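Local coordinates for arginine 3rd transport system periplasmic binding protein (Legionella pneumophila subsp. pneumophila str. Philadelphia 1, PDB 3KZG) that probably binds arginine in the periplasm as the solute-binding component of an amino acid import system, at residues Ser2-Pro14 with Cys38-Phe52. Numbering follows the deposited sequence.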
loop_
_atom_site.group_PDB
_atom_site.type_symbol
_atom_site.label_atom_id
_atom_site.label_comp_id
_atom_site.label_asym_id
_atom_site.label_seq_id
_atom_site.Cartn_x
_atom_site.Cartn_y
_atom_site.Cartn_z
ATOM N N SER A 2 -12.733 -29.036 24.213
ATOM C CA SER A 2 -13.478 -29.429 22.982
ATOM C C SER A 2 -12.990 -28.618 21.785
ATOM O O SER A 2 -13.681 -28.510 20.770
ATOM C CB SER A 2 -14.979 -29.193 23.174
ATOM O OG SER A 2 -15.461 -29.873 24.316
ATOM N N LEU A 3 -11.797 -28.048 21.914
ATOM C CA LEU A 3 -11.207 -27.242 20.852
ATOM C C LEU A 3 -9.735 -26.966 21.140
ATOM O O LEU A 3 -9.320 -25.818 21.302
ATOM C CB LEU A 3 -11.983 -25.929 20.703
ATOM C CG LEU A 3 -12.617 -25.332 21.966
ATOM C CD1 LEU A 3 -11.548 -25.035 23.007
ATOM C CD2 LEU A 3 -13.373 -24.062 21.600
ATOM N N ASN A 4 -8.953 -28.038 21.203
ATOM C CA ASN A 4 -7.526 -27.945 21.479
ATOM C C ASN A 4 -6.802 -28.860 20.501
ATOM O O ASN A 4 -7.129 -30.042 20.380
ATOM C CB ASN A 4 -7.245 -28.380 22.921
ATOM C CG ASN A 4 -5.821 -28.071 23.366
ATOM O OD1 ASN A 4 -5.477 -28.259 24.532
ATOM N ND2 ASN A 4 -4.989 -27.598 22.443
ATOM N N LEU A 5 -5.819 -28.304 19.800
ATOM C CA LEU A 5 -5.061 -29.064 18.819
ATOM C C LEU A 5 -3.644 -29.371 19.283
ATOM O O LEU A 5 -3.049 -28.618 20.053
ATOM C CB LEU A 5 -5.005 -28.298 17.495
ATOM C CG LEU A 5 -6.335 -27.980 16.805
ATOM C CD1 LEU A 5 -6.088 -27.081 15.598
ATOM C CD2 LEU A 5 -7.017 -29.273 16.383
ATOM N N THR A 6 -3.119 -30.492 18.801
ATOM C CA THR A 6 -1.768 -30.929 19.116
ATOM C C THR A 6 -0.998 -30.940 17.799
ATOM O O THR A 6 -1.278 -31.747 16.914
ATOM C CB THR A 6 -1.776 -32.351 19.732
ATOM O OG1 THR A 6 -2.451 -32.316 20.999
ATOM C CG2 THR A 6 -0.354 -32.865 19.927
ATOM N N ILE A 7 -0.035 -30.032 17.670
ATOM C CA ILE A 7 0.747 -29.942 16.446
ATOM C C ILE A 7 2.168 -30.459 16.605
ATOM O O ILE A 7 2.886 -30.075 17.521
ATOM C CB ILE A 7 0.834 -28.482 15.931
ATOM C CG1 ILE A 7 -0.567 -27.892 15.751
ATOM C CG2 ILE A 7 1.580 -28.446 14.601
ATOM C CD1 ILE A 7 -1.219 -27.471 17.038
ATOM N N GLY A 8 2.566 -31.337 15.695
ATOM C CA GLY A 8 3.911 -31.867 15.729
ATOM C C GLY A 8 4.801 -30.992 14.867
ATOM O O GLY A 8 4.388 -30.555 13.792
ATOM N N THR A 9 6.010 -30.717 15.348
ATOM C CA THR A 9 6.979 -29.901 14.619
ATOM C C THR A 9 8.353 -30.500 14.900
ATOM O O THR A 9 8.519 -31.212 15.889
ATOM C CB THR A 9 6.945 -28.432 15.094
ATOM O OG1 THR A 9 7.811 -27.641 14.268
ATOM C CG2 THR A 9 7.392 -28.328 16.545
ATOM N N SER A 10 9.336 -30.236 14.043
ATOM C CA SER A 10 10.662 -30.805 14.259
ATOM C C SER A 10 11.354 -30.167 15.455
ATOM O O SER A 10 10.885 -29.165 15.997
ATOM C CB SER A 10 11.534 -30.649 13.011
ATOM O OG SER A 10 11.859 -29.298 12.783
ATOM N N LYS A 11 12.478 -30.756 15.855
ATOM C CA LYS A 11 13.230 -30.267 17.002
ATOM C C LYS A 11 14.248 -29.170 16.723
ATOM O O LYS A 11 14.525 -28.351 17.592
ATOM C CB LYS A 11 13.939 -31.437 17.696
ATOM C CG LYS A 11 13.027 -32.253 18.596
ATOM C CD LYS A 11 13.752 -33.442 19.202
ATOM C CE LYS A 11 12.904 -34.110 20.279
ATOM N NZ LYS A 11 13.514 -35.378 20.770
ATOM N N PHE A 12 14.809 -29.136 15.523
ATOM C CA PHE A 12 15.806 -28.119 15.242
ATOM C C PHE A 12 15.998 -27.828 13.758
ATOM O O PHE A 12 16.536 -28.644 13.001
ATOM C CB PHE A 12 17.146 -28.535 15.868
ATOM C CG PHE A 12 18.183 -27.447 15.872
ATOM C CD1 PHE A 12 18.001 -26.294 16.630
ATOM C CD2 PHE A 12 19.341 -27.571 15.109
ATOM C CE1 PHE A 12 18.957 -25.276 16.628
ATOM C CE2 PHE A 12 20.303 -26.561 15.098
ATOM C CZ PHE A 12 20.111 -25.410 15.861
ATOM N N ASN A 13 15.537 -26.660 13.340
ATOM C CA ASN A 13 15.702 -26.243 11.956
ATOM C C ASN A 13 15.365 -24.771 11.846
ATOM O O ASN A 13 14.458 -24.380 11.117
ATOM C CB ASN A 13 14.819 -27.059 11.010
ATOM C CG ASN A 13 15.045 -26.695 9.547
ATOM O OD1 ASN A 13 16.182 -26.472 9.121
ATOM N ND2 ASN A 13 13.964 -26.645 8.770
ATOM N N PRO A 14 16.092 -23.934 12.598
ATOM C CA PRO A 14 15.846 -22.492 12.555
ATOM C C PRO A 14 15.946 -22.046 11.098
ATOM O O PRO A 14 16.679 -22.648 10.312
ATOM C CB PRO A 14 16.967 -21.927 13.431
ATOM C CG PRO A 14 18.072 -22.951 13.277
ATOM C CD PRO A 14 17.309 -24.244 13.367
ATOM N N CYS A 38 -4.357 -21.195 14.956
ATOM C CA CYS A 38 -5.165 -21.816 16.000
ATOM C C CYS A 38 -6.087 -20.829 16.710
ATOM O O CYS A 38 -7.225 -21.171 17.019
ATOM C CB CYS A 38 -4.272 -22.519 17.027
ATOM S SG CYS A 38 -3.538 -24.047 16.426
ATOM N N ARG A 39 -5.624 -19.607 16.967
ATOM C CA ARG A 39 -6.490 -18.644 17.642
ATOM C C ARG A 39 -7.659 -18.265 16.742
ATOM O O ARG A 39 -8.764 -17.997 17.220
ATOM C CB ARG A 39 -5.719 -17.385 18.061
ATOM C CG ARG A 39 -5.165 -16.543 16.931
ATOM C CD ARG A 39 -4.480 -15.292 17.484
ATOM N NE ARG A 39 -5.437 -14.292 17.951
ATOM C CZ ARG A 39 -6.157 -13.513 17.146
ATOM N NH1 ARG A 39 -6.025 -13.613 15.830
ATOM N NH2 ARG A 39 -7.013 -12.639 17.656
ATOM N N ARG A 40 -7.409 -18.249 15.436
ATOM C CA ARG A 40 -8.444 -17.925 14.465
ATOM C C ARG A 40 -9.411 -19.099 14.377
ATOM O O ARG A 40 -10.573 -18.932 14.025
ATOM C CB ARG A 40 -7.813 -17.622 13.100
ATOM C CG ARG A 40 -7.108 -16.275 13.083
ATOM C CD ARG A 40 -6.325 -16.031 11.803
ATOM N NE ARG A 40 -5.612 -14.762 11.879
ATOM C CZ ARG A 40 -6.013 -13.632 11.306
ATOM N NH1 ARG A 40 -7.135 -13.597 10.594
ATOM N NH2 ARG A 40 -5.298 -12.527 11.463
ATOM N N LEU A 41 -8.913 -20.285 14.709
ATOM C CA LEU A 41 -9.721 -21.494 14.714
ATOM C C LEU A 41 -10.434 -21.577 16.062
ATOM O O LEU A 41 -11.259 -22.463 16.285
ATOM C CB LEU A 41 -8.841 -22.735 14.524
ATOM C CG LEU A 41 -8.276 -22.996 13.126
ATOM C CD1 LEU A 41 -7.312 -24.177 13.156
ATOM C CD2 LEU A 41 -9.425 -23.269 12.167
ATOM N N HIS A 42 -10.109 -20.642 16.953
ATOM C CA HIS A 42 -10.697 -20.597 18.292
ATOM C C HIS A 42 -10.292 -21.836 19.086
ATOM O O HIS A 42 -11.036 -22.311 19.944
ATOM C CB HIS A 42 -12.226 -20.520 18.204
ATOM C CG HIS A 42 -12.731 -19.315 17.473
ATOM N ND1 HIS A 42 -14.032 -19.207 17.027
ATOM C CD2 HIS A 42 -12.116 -18.164 17.113
ATOM C CE1 HIS A 42 -14.194 -18.045 16.421
ATOM N NE2 HIS A 42 -13.046 -17.392 16.459
ATOM N N ALA A 43 -9.105 -22.356 18.792
ATOM C CA ALA A 43 -8.595 -23.534 19.474
ATOM C C ALA A 43 -7.225 -23.273 20.092
ATOM O O ALA A 43 -6.378 -22.606 19.496
ATOM C CB ALA A 43 -8.507 -24.699 18.499
ATOM N N THR A 44 -7.012 -23.799 21.295
ATOM C CA THR A 44 -5.731 -23.640 21.964
ATOM C C THR A 44 -4.709 -24.473 21.200
ATOM O O THR A 44 -5.054 -25.487 20.591
ATOM C CB THR A 44 -5.802 -24.099 23.435
ATOM O OG1 THR A 44 -6.340 -25.426 23.501
ATOM C CG2 THR A 44 -6.684 -23.156 24.240
ATOM N N CYS A 45 -3.455 -24.040 21.235
ATOM C CA CYS A 45 -2.383 -24.715 20.513
ATOM C C CYS A 45 -1.292 -25.309 21.399
ATOM O O CYS A 45 -0.733 -24.626 22.253
ATOM C CB CYS A 45 -1.750 -23.724 19.528
ATOM S SG CYS A 45 -0.344 -24.349 18.590
ATOM N N THR A 46 -0.990 -26.584 21.188
ATOM C CA THR A 46 0.062 -27.256 21.941
ATOM C C THR A 46 0.963 -27.972 20.938
ATOM O O THR A 46 0.483 -28.715 20.082
ATOM C CB THR A 46 -0.521 -28.264 22.956
ATOM O OG1 THR A 46 -1.345 -29.215 22.273
ATOM C CG2 THR A 46 -1.356 -27.539 24.002
ATOM N N PHE A 47 2.268 -27.729 21.042
ATOM C CA PHE A 47 3.251 -28.312 20.132
ATOM C C PHE A 47 3.943 -29.558 20.656
ATOM O O PHE A 47 4.141 -29.717 21.853
ATOM C CB PHE A 47 4.329 -27.275 19.803
ATOM C CG PHE A 47 3.831 -26.102 19.008
ATOM C CD1 PHE A 47 3.632 -26.206 17.639
ATOM C CD2 PHE A 47 3.562 -24.892 19.633
ATOM C CE1 PHE A 47 3.175 -25.119 16.903
ATOM C CE2 PHE A 47 3.103 -23.801 18.905
ATOM C CZ PHE A 47 2.911 -23.916 17.540
ATOM N N GLU A 48 4.335 -30.432 19.741
ATOM C CA GLU A 48 5.032 -31.645 20.114
ATOM C C GLU A 48 6.182 -31.831 19.135
ATOM O O GLU A 48 5.967 -32.101 17.951
ATOM C CB GLU A 48 4.078 -32.839 20.076
ATOM C CG GLU A 48 4.639 -34.087 20.723
ATOM C CD GLU A 48 3.619 -34.791 21.585
ATOM O OE1 GLU A 48 2.618 -35.303 21.033
ATOM O OE2 GLU A 48 3.815 -34.824 22.820
ATOM N N ALA A 49 7.403 -31.676 19.639
ATOM C CA ALA A 49 8.606 -31.794 18.820
ATOM C C ALA A 49 9.127 -33.216 18.654
ATOM O O ALA A 49 9.291 -33.950 19.626
ATOM C CB ALA A 49 9.703 -30.907 19.395
ATOM N N TYR A 50 9.397 -33.585 17.409
ATOM C CA TYR A 50 9.916 -34.901 17.070
ATOM C C TYR A 50 11.110 -34.664 16.181
ATOM O O TYR A 50 11.303 -33.559 15.686
ATOM C CB TYR A 50 8.899 -35.696 16.249
ATOM C CG TYR A 50 7.607 -36.013 16.948
ATOM C CD1 TYR A 50 7.391 -37.266 17.515
ATOM C CD2 TYR A 50 6.586 -35.066 17.026
ATOM C CE1 TYR A 50 6.191 -37.572 18.140
ATOM C CE2 TYR A 50 5.382 -35.363 17.651
ATOM C CZ TYR A 50 5.193 -36.618 18.206
ATOM O OH TYR A 50 4.008 -36.920 18.828
ATOM N N ILE A 51 11.918 -35.694 15.981
ATOM C CA ILE A 51 13.036 -35.575 15.069
ATOM C C ILE A 51 12.299 -35.572 13.728
ATOM O O ILE A 51 11.408 -36.394 13.511
ATOM C CB ILE A 51 13.965 -36.795 15.163
ATOM C CG1 ILE A 51 14.677 -36.796 16.516
ATOM C CG2 ILE A 51 14.978 -36.776 14.030
ATOM C CD1 ILE A 51 15.633 -37.952 16.694
ATOM N N PHE A 52 12.657 -34.645 12.844
ATOM C CA PHE A 52 12.000 -34.507 11.543
ATOM C C PHE A 52 11.412 -35.785 10.926
ATOM O O PHE A 52 10.209 -35.856 10.658
ATOM C CB PHE A 52 12.955 -33.864 10.529
ATOM C CG PHE A 52 12.296 -33.513 9.219
ATOM C CD1 PHE A 52 11.433 -32.422 9.130
ATOM C CD2 PHE A 52 12.497 -34.300 8.091
ATOM C CE1 PHE A 52 10.774 -32.122 7.935
ATOM C CE2 PHE A 52 11.844 -34.015 6.890
ATOM C CZ PHE A 52 10.979 -32.921 6.813
HETATM O O HOH W 1 14.663 -32.373 13.896
#
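I7 and F47 lie side by side on one face of two adjacent parallel strands, 4-10 and 44-50, joined through helix 29-40 in the beta-alpha-beta crossover that opens the first lobe of this family 3 solute-binding protein. In the backbone ladder T44, T46 and E48 each give N-H to one residue of 4-10 and accept at C=O from the residue two further on, from T44 N to L3 O at one end to Y50 N to T9 O at the other; the two strand directions diverge by 35°.

The crossover helix covers the face carrying L5, I7, C45 and F47. I7 holds CG1 anti to its carbonyl carbon (chi1 -55°), and the tip of that branch, CD1, reaches C45 SG at 3.6 Å; I7 CB meets F47 CD1 at 4.0 Å. The same sulfur, C45 SG, lies over one face of the F47 ring, 3.4 Å above the plane and displaced toward the rim. Nearer the helix end, L5 and L41 cross at about a right angle, their CD1 methyls 4.0 Å apart, while L5 CD1 also touches C38 SG. M34 of the helix packs on both I7 and F47. A Schellman motif at H42 then ends the helix and turns the chain into the second strand.

The other face bears T6, T46 and E48, with T6 CG2 directed at the carboxylate of E48. On the far side of strand 4-10, strand 66-67 continues the sheet. Toward the end of the pair, the aliphatic chain of K11 lies alongside A49, CG to CB 3.7 Å. L5 O is gripped twice by one residue: T46 N approaches nearly along the C=O axis at 3.1 Å, and T46 OG1, at 2.9 Å, comes in tilted 30° from the carbonyl plane.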